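Local coordinates for exonuclease mut-7 homolog (Aedes aegypti, PDB 7JW2), which probably trims the 3' ends of AGO1-bound microRNAs as a magnesium-dependent 3'-5' exoribonuclease, this chain being its exonuclease domain, at residues 53-58 / 62-67; 126-131 / 215-220; 170-175 / 183-188. All blocks are in the same frame, centred on the assembly; numbering follows the deposited sequence.

From the N terminus, contact 1 comes first: its segments, 53-58 and 62-67, are joined by a short connection of three residues and form the hairpin of strands 50-56 and 61-65. Contact 2 opens later, at helix 125-132, and closes only near the modelled C terminus, where the end of helix 210-217 returns to it. Contact 3 is nested inside that long loop, folding the 170-175 loop back on helix 179-205. Contacts 1 and 3 touch, through the salt bridge of Asp65 with Arg175 and a probable hydrogen bond from Gln54 to Ala185 O. Contact 2 lies on the opposite side of the chain's centre from both, its centre about 25 Å from that of contact 1.

Contact 1 of 3, residues 53-58 / 62-67; sequences IQLATW and YMIDVM
Leu55 and Ile64 meet obliquely at the apolar centre, Leu55 CD1 lying 4.1 Å from Ile64 CD1. The same methyl of Ile64 also lies against Ile53, whose CB is 4.3 Å from Ile64 CD1, so one isoleucine end serves two neighbours on the facing strand. Farther along, Ile53 CD1 approaches Val66 CG2 at the start of a short helix. Tyr62 shares this face of the sheet, and its ring has Leu55 O at its edge, near its plane. Helices 18-28 and 73-84 cover this face, with Met24, Trp76, Leu79 and Phe84 among the touching residues.

The backbones are joined by four hydrogen bonds in two reciprocal pairs. Tyr62 N gives a nearly straight bond to Leu55 O (2.8 Å, 175° at the hydrogen), and Ile64 N reaches Ile53 O at 2.7 Å. Between them Gln54 and Met63 form the non-hydrogen-bonded pair, where Gln54 CA makes a CA-H...O contact of 3.2 Å with Tyr62 O. The side chains of this pair project from the other face, Gln54 CG 3.9 Å from Met63 CG.

At the polar margin the Gln54 chain, bent at chi2, brings NE2 to Ala185 O and Glu39 OE1, to which it hydrogen-bonds. Tyr62 OH bonds to Asp27, while Asp65 N-caps the short helix. This is an antiparallel beta hairpin, built into the mixed sheet of the RNase H-like 3'-5' exonuclease fold between strands 33-40 and 12-15.

Contact 2 of 3, residues 126-131 / 215-220; sequences QLLWRH and NALLND
Leu217 swings its CG to the side opposite its own carbonyl carbon (chi1 -70°), which carries both methyls across to helix 125-132, while Leu128 and His131 each set CG trans to the backbone N (177° and -170°) and each meets one of these methyls. The two leucines run at about a right angle to each other, meeting methyl to methyl, with Leu217 CD1 3.7 Å from Leu128 CD1. That same CD1 also rests on the helix backbone, 3.9 Å from Leu128 CA, and is thus inserted close to the main chain.

The other branch of Leu217 goes to the histidine. Leu217 CD2 lies 4.0 Å from His131 CD2 and comes at the imidazole obliquely. The carbonyl of Leu127 is nearby as well, Leu127 O to Leu217 CD2 measuring 4.5 Å, but this oxygen is already engaged within the helix by His131 N. A single leucine therefore straddles one turn of the partner helix, and the segments are held together by van der Waals packing. Leu127 adds a looser flank, and its CD2 also lies over one face of the Arg130 guanidinium, toward the rim. Beyond Leu217 the chain leaves the helical conformation at Leu218, and a bond from Asn219 N to Ala216 O (3.2 Å) rounds off this end.

The contact is partly buried packing that brings the C-terminal end of the modelled chain onto the body of the exonuclease domain. Leu128 is backed by Tyr196 and Ile199 of helix 179-205, the ring of His131 meets that of Phe135, and Leu218 O bonds to Thr119, just ahead of strand 122-124. Trp129, meanwhile, points to helix 151-159, so helix 125-132 sits between that helix and helix 210-217.

Contact 3 of 3, residues 170-175 / 183-188; sequences SNWAQR and RYAALD
The indole of Trp172 and the ring of Tyr184 touch along their margins without stacking. Tyr184 CD2 sits at the edge of the indole, near its plane and 3.5 Å from Trp172 CZ2; the planes are turned 36° apart and the centroids of the two six-membered rings are 5.9 Å apart. One face of the indole has Ser170 OG 3.4 Å above its plane, toward the rim. Ala185 adds its methyl obliquely, CB lying 4.1 Å from Trp172 CH2. With CG trans to its backbone N (chi1 165°), Tyr184 reaches from the helix toward the loop.

Tyr184 and Asp188 stand one helical turn apart, a spacing consistent with the Tyr-x-x-x-Asp motif of DEDDy exonucleases, so this loop packs beside a probable part of the active site.

The loop itself is a type I turn from Asn171 to Gln174, with an Asx turn in which Ala173 N bonds to Asn171 OD1. Arg175 NH1 grips two carbonyls, Trp172 O and Gln174 O, each at 2.9 Å and both near the guanidinium plane. Ser51 OG is a hydrogen-bond partner of both Arg175 NH2 and Trp172 O, and Trp172 NE1 bonds to Gln168 O.

Contact 1 of 3, residues 53-58 / 62-67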
loop_
_atom_site.group_PDB
_atom_site.type_symbol
_atom_site.label_atom_id
_atom_site.label_comp_id
_atom_site.label_asym_id
_atom_site.label_seq_id
_atom_site.Cartn_x
_atom_site.Cartn_y
_atom_site.Cartn_z
ATOM N N ILE A 53 0.008 -4.576 -16.546
ATOM C CA ILE A 53 -0.310 -3.147 -16.539
ATOM C C ILE A 53 0.943 -2.400 -16.110
ATOM O O ILE A 53 1.551 -2.738 -15.086
ATOM C CB ILE A 53 -1.495 -2.833 -15.613
ATOM C CG1 ILE A 53 -2.766 -3.487 -16.164
ATOM C CG2 ILE A 53 -1.691 -1.313 -15.519
ATOM C CD1 ILE A 53 -3.902 -3.478 -15.174
ATOM N N GLN A 54 1.353 -1.410 -16.901
ATOM C CA GLN A 54 2.602 -0.694 -16.660
ATOM C C GLN A 54 2.305 0.745 -16.247
ATOM O O GLN A 54 1.547 1.441 -16.928
ATOM C CB GLN A 54 3.523 -0.704 -17.888
ATOM C CG GLN A 54 3.846 -2.078 -18.494
ATOM C CD GLN A 54 2.933 -2.434 -19.655
ATOM O OE1 GLN A 54 1.972 -3.186 -19.483
ATOM N NE2 GLN A 54 3.238 -1.909 -20.841
ATOM N N LEU A 55 2.904 1.168 -15.136
ATOM C CA LEU A 55 2.731 2.515 -14.596
ATOM C C LEU A 55 4.098 3.152 -14.429
ATOM O O LEU A 55 4.933 2.634 -13.679
ATOM C CB LEU A 55 1.992 2.478 -13.255
ATOM C CG LEU A 55 0.702 1.658 -13.267
ATOM C CD1 LEU A 55 0.081 1.518 -11.881
ATOM C CD2 LEU A 55 -0.305 2.233 -14.252
ATOM N N ALA A 56 4.314 4.288 -15.096
ATOM C CA ALA A 56 5.617 4.943 -15.127
ATOM C C ALA A 56 5.566 6.325 -14.488
ATOM O O ALA A 56 4.646 7.102 -14.745
ATOM C CB ALA A 56 6.118 5.085 -16.570
ATOM N N THR A 57 6.583 6.627 -13.695
ATOM C CA THR A 57 6.890 7.988 -13.256
ATOM C C THR A 57 8.211 8.393 -13.889
ATOM O O THR A 57 8.873 7.596 -14.551
ATOM C CB THR A 57 6.996 8.070 -11.732
ATOM O OG1 THR A 57 8.264 7.547 -11.324
ATOM C CG2 THR A 57 5.907 7.263 -11.058
ATOM N N TRP A 58 8.623 9.646 -13.666
ATOM C CA TRP A 58 9.911 10.053 -14.209
ATOM C C TRP A 58 11.070 9.267 -13.611
ATOM O O TRP A 58 12.161 9.251 -14.195
ATOM C CB TRP A 58 10.140 11.546 -13.974
ATOM C CG TRP A 58 9.422 12.414 -14.940
ATOM C CD1 TRP A 58 8.420 13.286 -14.661
ATOM C CD2 TRP A 58 9.643 12.491 -16.352
ATOM N NE1 TRP A 58 8.013 13.920 -15.807
ATOM C CE2 TRP A 58 8.736 13.439 -16.864
ATOM C CE3 TRP A 58 10.521 11.853 -17.232
ATOM C CZ2 TRP A 58 8.679 13.765 -18.209
ATOM C CZ3 TRP A 58 10.470 12.186 -18.571
ATOM C CH2 TRP A 58 9.553 13.130 -19.046
ATOM N N TYR A 62 6.764 0.624 -12.969
ATOM C CA TYR A 62 6.190 -0.549 -12.326
ATOM C C TYR A 62 5.413 -1.364 -13.346
ATOM O O TYR A 62 4.635 -0.818 -14.129
ATOM C CB TYR A 62 5.263 -0.128 -11.186
ATOM C CG TYR A 62 5.945 0.691 -10.121
ATOM C CD1 TYR A 62 5.951 2.083 -10.179
ATOM C CD2 TYR A 62 6.586 0.085 -9.054
ATOM C CE1 TYR A 62 6.569 2.834 -9.197
ATOM C CE2 TYR A 62 7.210 0.832 -8.076
ATOM C CZ TYR A 62 7.202 2.204 -8.160
ATOM O OH TYR A 62 7.822 2.955 -7.186
ATOM N N MET A 63 5.598 -2.675 -13.323
ATOM C CA MET A 63 4.883 -3.559 -14.237
ATOM C C MET A 63 4.109 -4.557 -13.396
ATOM O O MET A 63 4.715 -5.464 -12.812
ATOM C CB MET A 63 5.853 -4.256 -15.184
ATOM C CG MET A 63 6.594 -3.237 -16.025
ATOM S SD MET A 63 7.723 -3.972 -17.208
ATOM C CE MET A 63 8.997 -4.578 -16.139
ATOM N N ILE A 64 2.789 -4.371 -13.303
ATOM C CA ILE A 64 1.953 -5.276 -12.516
ATOM C C ILE A 64 1.731 -6.551 -13.319
ATOM O O ILE A 64 1.123 -6.511 -14.398
ATOM C CB ILE A 64 0.606 -4.638 -12.148
ATOM C CG1 ILE A 64 0.783 -3.274 -11.468
ATOM C CG2 ILE A 64 -0.221 -5.617 -11.265
ATOM C CD1 ILE A 64 -0.516 -2.481 -11.468
ATOM N N ASP A 65 2.205 -7.684 -12.784
ATOM C CA ASP A 65 2.008 -8.990 -13.418
ATOM C C ASP A 65 0.651 -9.508 -12.966
ATOM O O ASP A 65 0.505 -10.029 -11.853
ATOM C CB ASP A 65 3.125 -9.961 -13.060
ATOM C CG ASP A 65 3.026 -11.252 -13.839
ATOM O OD1 ASP A 65 1.908 -11.597 -14.258
ATOM O OD2 ASP A 65 4.069 -11.893 -14.044
ATOM N N VAL A 66 -0.359 -9.319 -13.814
ATOM C CA VAL A 66 -1.716 -9.663 -13.418
ATOM C C VAL A 66 -1.880 -11.171 -13.348
ATOM O O VAL A 66 -2.688 -11.681 -12.565
ATOM C CB VAL A 66 -2.716 -9.011 -14.389
ATOM C CG1 VAL A 66 -4.143 -9.435 -14.072
ATOM C CG2 VAL A 66 -2.581 -7.473 -14.321
ATOM N N MET A 67 -1.114 -11.907 -14.155
ATOM C CA MET A 67 -1.227 -13.361 -14.168
ATOM C C MET A 67 -0.724 -13.979 -12.871
ATOM O O MET A 67 -1.298 -14.960 -12.385
ATOM C CB MET A 67 -0.450 -13.924 -15.358
ATOM C CG MET A 67 -1.124 -13.681 -16.684
ATOM S SD MET A 67 -0.173 -14.357 -18.070
ATOM C CE MET A 67 -0.247 -16.099 -17.708
#

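Contact 2 of 3, residues 126-131 / 215-220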
loop_
_atom_site.group_PDB
_atom_site.type_symbol
_atom_site.label_atom_id
_atom_site.label_comp_id
_atom_site.label_asym_id
_atom_site.label_seq_id
_atom_site.Cartn_x
_atom_site.Cartn_y
_atom_site.Cartn_z
ATOM N N GLN A 126 -2.944 11.046 -28.246
ATOM C CA GLN A 126 -3.403 11.190 -29.626
ATOM C C GLN A 126 -4.283 12.423 -29.797
ATOM O O GLN A 126 -4.264 13.050 -30.862
ATOM C CB GLN A 126 -4.154 9.934 -30.067
ATOM C CG GLN A 126 -4.352 9.840 -31.578
ATOM C CD GLN A 126 -4.816 8.471 -32.016
ATOM O OE1 GLN A 126 -5.552 7.797 -31.300
ATOM N NE2 GLN A 126 -4.395 8.053 -33.209
ATOM N N LEU A 127 -5.045 12.795 -28.765
ATOM C CA LEU A 127 -5.845 14.017 -28.822
ATOM C C LEU A 127 -4.965 15.256 -28.760
ATOM O O LEU A 127 -5.229 16.249 -29.451
ATOM C CB LEU A 127 -6.859 14.036 -27.678
ATOM C CG LEU A 127 -8.018 13.047 -27.735
ATOM C CD1 LEU A 127 -8.875 13.165 -26.482
ATOM C CD2 LEU A 127 -8.850 13.278 -28.987
ATOM N N LEU A 128 -3.926 15.229 -27.924
ATOM C CA LEU A 128 -2.981 16.335 -27.882
ATOM C C LEU A 128 -2.258 16.480 -29.216
ATOM O O LEU A 128 -2.069 17.596 -29.708
ATOM C CB LEU A 128 -1.987 16.125 -26.740
ATOM C CG LEU A 128 -0.854 17.138 -26.570
ATOM C CD1 LEU A 128 -1.381 18.512 -26.152
ATOM C CD2 LEU A 128 0.174 16.624 -25.563
ATOM N N TRP A 129 -1.856 15.355 -29.813
ATOM C CA TRP A 129 -1.261 15.356 -31.146
ATOM C C TRP A 129 -2.157 16.065 -32.150
ATOM O O TRP A 129 -1.719 16.981 -32.856
ATOM C CB TRP A 129 -1.007 13.909 -31.568
ATOM C CG TRP A 129 -0.177 13.710 -32.792
ATOM C CD1 TRP A 129 0.263 14.661 -33.673
ATOM C CD2 TRP A 129 0.326 12.462 -33.261
ATOM N NE1 TRP A 129 1.009 14.068 -34.671
ATOM C CE2 TRP A 129 1.055 12.718 -34.442
ATOM C CE3 TRP A 129 0.219 11.146 -32.803
ATOM C CZ2 TRP A 129 1.685 11.704 -35.162
ATOM C CZ3 TRP A 129 0.843 10.139 -33.522
ATOM C CH2 TRP A 129 1.568 10.427 -34.686
ATOM N N ARG A 130 -3.428 15.666 -32.212
ATOM C CA ARG A 130 -4.349 16.266 -33.171
ATOM C C ARG A 130 -4.576 17.743 -32.883
ATOM O O ARG A 130 -4.779 18.535 -33.812
ATOM C CB ARG A 130 -5.676 15.504 -33.165
ATOM C CG ARG A 130 -5.607 14.155 -33.876
ATOM C CD ARG A 130 -6.757 13.236 -33.494
ATOM N NE ARG A 130 -7.946 13.973 -33.081
ATOM C CZ ARG A 130 -8.976 13.431 -32.437
ATOM N NH1 ARG A 130 -8.967 12.138 -32.133
ATOM N NH2 ARG A 130 -10.018 14.180 -32.100
ATOM N N HIS A 131 -4.518 18.136 -31.610
ATOM C CA HIS A 131 -4.756 19.526 -31.242
ATOM C C HIS A 131 -3.603 20.421 -31.682
ATOM O O HIS A 131 -3.821 21.487 -32.271
ATOM C CB HIS A 131 -4.973 19.625 -29.731
ATOM C CG HIS A 131 -5.459 20.965 -29.274
ATOM N ND1 HIS A 131 -4.603 21.978 -28.894
ATOM C CD2 HIS A 131 -6.712 21.457 -29.134
ATOM C CE1 HIS A 131 -5.309 23.040 -28.545
ATOM N NE2 HIS A 131 -6.591 22.749 -28.679
ATOM N N ASN A 215 -5.706 21.743 -19.720
ATOM C CA ASN A 215 -6.996 21.834 -19.044
ATOM C C ASN A 215 -8.152 21.775 -20.034
ATOM O O ASN A 215 -9.170 21.126 -19.772
ATOM C CB ASN A 215 -7.087 23.109 -18.213
ATOM C CG ASN A 215 -8.389 23.194 -17.440
ATOM O OD1 ASN A 215 -9.313 23.916 -17.822
ATOM N ND2 ASN A 215 -8.478 22.433 -16.355
ATOM N N ALA A 216 -8.015 22.442 -21.183
ATOM C CA ALA A 216 -9.079 22.396 -22.179
ATOM C C ALA A 216 -9.302 20.979 -22.695
ATOM O O ALA A 216 -10.449 20.552 -22.876
ATOM C CB ALA A 216 -8.757 23.345 -23.334
ATOM N N LEU A 217 -8.220 20.231 -22.943
ATOM C CA LEU A 217 -8.362 18.870 -23.452
ATOM C C LEU A 217 -9.021 17.954 -22.430
ATOM O O LEU A 217 -9.789 17.056 -22.794
ATOM C CB LEU A 217 -6.995 18.318 -23.855
ATOM C CG LEU A 217 -6.406 18.972 -25.103
ATOM C CD1 LEU A 217 -4.980 18.513 -25.328
ATOM C CD2 LEU A 217 -7.274 18.654 -26.303
ATOM N N LEU A 218 -8.735 18.157 -21.152
ATOM C CA LEU A 218 -9.299 17.313 -20.111
ATOM C C LEU A 218 -10.748 17.657 -19.799
ATOM O O LEU A 218 -11.309 17.092 -18.854
ATOM C CB LEU A 218 -8.439 17.407 -18.850
ATOM C CG LEU A 218 -7.050 16.748 -18.955
ATOM C CD1 LEU A 218 -6.229 17.019 -17.705
ATOM C CD2 LEU A 218 -7.163 15.243 -19.207
ATOM N N ASN A 219 -11.372 18.550 -20.584
ATOM C CA ASN A 219 -12.736 18.998 -20.335
ATOM C C ASN A 219 -13.655 18.903 -21.551
ATOM O O ASN A 219 -14.793 19.380 -21.486
ATOM C CB ASN A 219 -12.730 20.443 -19.826
ATOM C CG ASN A 219 -12.530 20.524 -18.336
ATOM O OD1 ASN A 219 -11.481 20.958 -17.859
ATOM N ND2 ASN A 219 -13.535 20.098 -17.586
ATOM N N ASP A 220 -13.209 18.315 -22.655
ATOM C CA ASP A 220 -14.077 18.214 -23.827
ATOM C C ASP A 220 -14.426 16.764 -24.153
ATOM O O ASP A 220 -15.340 16.493 -24.940
ATOM C CB ASP A 220 -13.424 18.884 -25.037
ATOM C CG ASP A 220 -13.219 20.375 -24.840
ATOM O OD1 ASP A 220 -13.922 20.969 -23.993
ATOM O OD2 ASP A 220 -12.358 20.960 -25.536
#

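Contact 3 of 3, residues 170-175 / 183-188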
loop_
_atom_site.group_PDB
_atom_site.type_symbol
_atom_site.label_atom_id
_atom_site.label_comp_id
_atom_site.label_asym_id
_atom_site.label_seq_id
_atom_site.Cartn_x
_atom_site.Cartn_y
_atom_site.Cartn_z
ATOM N N SER A 170 4.188 -10.143 -29.171
ATOM C CA SER A 170 4.810 -11.335 -28.613
ATOM C C SER A 170 3.821 -12.083 -27.718
ATOM O O SER A 170 2.685 -11.648 -27.482
ATOM C CB SER A 170 6.068 -10.964 -27.844
ATOM O OG SER A 170 5.722 -10.180 -26.707
ATOM N N ASN A 171 4.254 -13.236 -27.203
ATOM C CA ASN A 171 3.367 -14.078 -26.412
ATOM C C ASN A 171 3.373 -13.558 -24.986
ATOM O O ASN A 171 4.182 -13.964 -24.150
ATOM C CB ASN A 171 3.806 -15.536 -26.481
ATOM C CG ASN A 171 2.918 -16.430 -25.667
ATOM O OD1 ASN A 171 1.956 -15.979 -25.051
ATOM N ND2 ASN A 171 3.235 -17.711 -25.649
ATOM N N TRP A 172 2.440 -12.642 -24.701
ATOM C CA TRP A 172 2.367 -12.052 -23.366
ATOM C C TRP A 172 1.831 -13.007 -22.304
ATOM O O TRP A 172 1.854 -12.658 -21.113
ATOM C CB TRP A 172 1.517 -10.774 -23.417
ATOM C CG TRP A 172 2.194 -9.685 -24.201
ATOM C CD1 TRP A 172 1.865 -9.244 -25.455
ATOM C CD2 TRP A 172 3.360 -8.958 -23.811
ATOM N NE1 TRP A 172 2.752 -8.265 -25.869
ATOM C CE2 TRP A 172 3.665 -8.057 -24.866
ATOM C CE3 TRP A 172 4.152 -8.941 -22.656
ATOM C CZ2 TRP A 172 4.752 -7.189 -24.819
ATOM C CZ3 TRP A 172 5.230 -8.050 -22.601
ATOM C CH2 TRP A 172 5.520 -7.194 -23.681
ATOM N N ALA A 173 1.395 -14.208 -22.682
ATOM C CA ALA A 173 0.919 -15.180 -21.707
ATOM C C ALA A 173 2.022 -16.097 -21.198
ATOM O O ALA A 173 1.807 -16.801 -20.207
ATOM C CB ALA A 173 -0.211 -16.024 -22.312
ATOM N N GLN A 174 3.189 -16.104 -21.837
ATOM C CA GLN A 174 4.246 -16.991 -21.372
ATOM C C GLN A 174 4.864 -16.462 -20.079
ATOM O O GLN A 174 4.960 -15.249 -19.859
ATOM C CB GLN A 174 5.301 -17.179 -22.457
ATOM C CG GLN A 174 6.330 -16.079 -22.563
ATOM C CD GLN A 174 7.115 -16.164 -23.863
ATOM O OE1 GLN A 174 7.108 -17.195 -24.531
ATOM N NE2 GLN A 174 7.777 -15.077 -24.239
ATOM N N ARG A 175 5.221 -17.383 -19.184
ATOM C CA ARG A 175 5.883 -17.041 -17.937
ATOM C C ARG A 175 7.062 -17.983 -17.722
ATOM O O ARG A 175 6.916 -19.209 -17.896
ATOM C CB ARG A 175 4.914 -17.113 -16.751
ATOM C CG ARG A 175 3.886 -15.969 -16.675
ATOM C CD ARG A 175 4.567 -14.614 -16.536
ATOM N NE ARG A 175 3.626 -13.506 -16.346
ATOM C CZ ARG A 175 2.987 -12.906 -17.349
ATOM N NH1 ARG A 175 3.169 -13.337 -18.596
ATOM N NH2 ARG A 175 2.164 -11.890 -17.116
ATOM N N ARG A 183 11.416 -5.242 -21.258
ATOM C CA ARG A 183 11.967 -3.954 -21.679
ATOM C C ARG A 183 10.981 -3.186 -22.554
ATOM O O ARG A 183 10.770 -1.979 -22.361
ATOM C CB ARG A 183 13.298 -4.172 -22.404
ATOM C CG ARG A 183 14.434 -4.516 -21.448
ATOM C CD ARG A 183 15.807 -4.185 -22.028
ATOM N NE ARG A 183 16.004 -4.773 -23.348
ATOM C CZ ARG A 183 16.850 -5.766 -23.601
ATOM N NH1 ARG A 183 17.579 -6.279 -22.618
ATOM N NH2 ARG A 183 16.968 -6.244 -24.834
ATOM N N TYR A 184 10.361 -3.867 -23.516
ATOM C CA TYR A 184 9.360 -3.232 -24.362
ATOM C C TYR A 184 8.192 -2.714 -23.528
ATOM O O TYR A 184 7.718 -1.592 -23.742
ATOM C CB TYR A 184 8.876 -4.222 -25.436
ATOM C CG TYR A 184 7.608 -3.777 -26.120
ATOM C CD1 TYR A 184 7.644 -2.905 -27.207
ATOM C CD2 TYR A 184 6.364 -4.179 -25.648
ATOM C CE1 TYR A 184 6.477 -2.466 -27.818
ATOM C CE2 TYR A 184 5.201 -3.751 -26.247
ATOM C CZ TYR A 184 5.258 -2.886 -27.321
ATOM O OH TYR A 184 4.099 -2.464 -27.917
ATOM N N ALA A 185 7.712 -3.520 -22.581
ATOM C CA ALA A 185 6.552 -3.114 -21.790
ATOM C C ALA A 185 6.858 -1.887 -20.945
ATOM O O ALA A 185 6.019 -0.982 -20.827
ATOM C CB ALA A 185 6.079 -4.282 -20.913
ATOM N N ALA A 186 8.039 -1.849 -20.326
ATOM C CA ALA A 186 8.364 -0.714 -19.469
ATOM C C ALA A 186 8.514 0.558 -20.294
ATOM O O ALA A 186 8.032 1.630 -19.897
ATOM C CB ALA A 186 9.633 -1.012 -18.670
ATOM N N LEU A 187 9.188 0.469 -21.436
ATOM C CA LEU A 187 9.371 1.647 -22.266
ATOM C C LEU A 187 8.060 2.122 -22.883
ATOM O O LEU A 187 7.909 3.323 -23.148
ATOM C CB LEU A 187 10.411 1.352 -23.348
ATOM C CG LEU A 187 10.839 2.552 -24.193
ATOM C CD1 LEU A 187 11.365 3.691 -23.325
ATOM C CD2 LEU A 187 11.889 2.103 -25.206
ATOM N N ASP A 188 7.090 1.223 -23.113
ATOM C CA ASP A 188 5.865 1.669 -23.767
ATOM C C ASP A 188 5.087 2.621 -22.864
ATOM O O ASP A 188 4.381 3.501 -23.363
ATOM C CB ASP A 188 5.003 0.481 -24.207
ATOM C CG ASP A 188 4.553 0.609 -25.666
ATOM O OD1 ASP A 188 5.423 0.773 -26.556
ATOM O OD2 ASP A 188 3.329 0.569 -25.918
#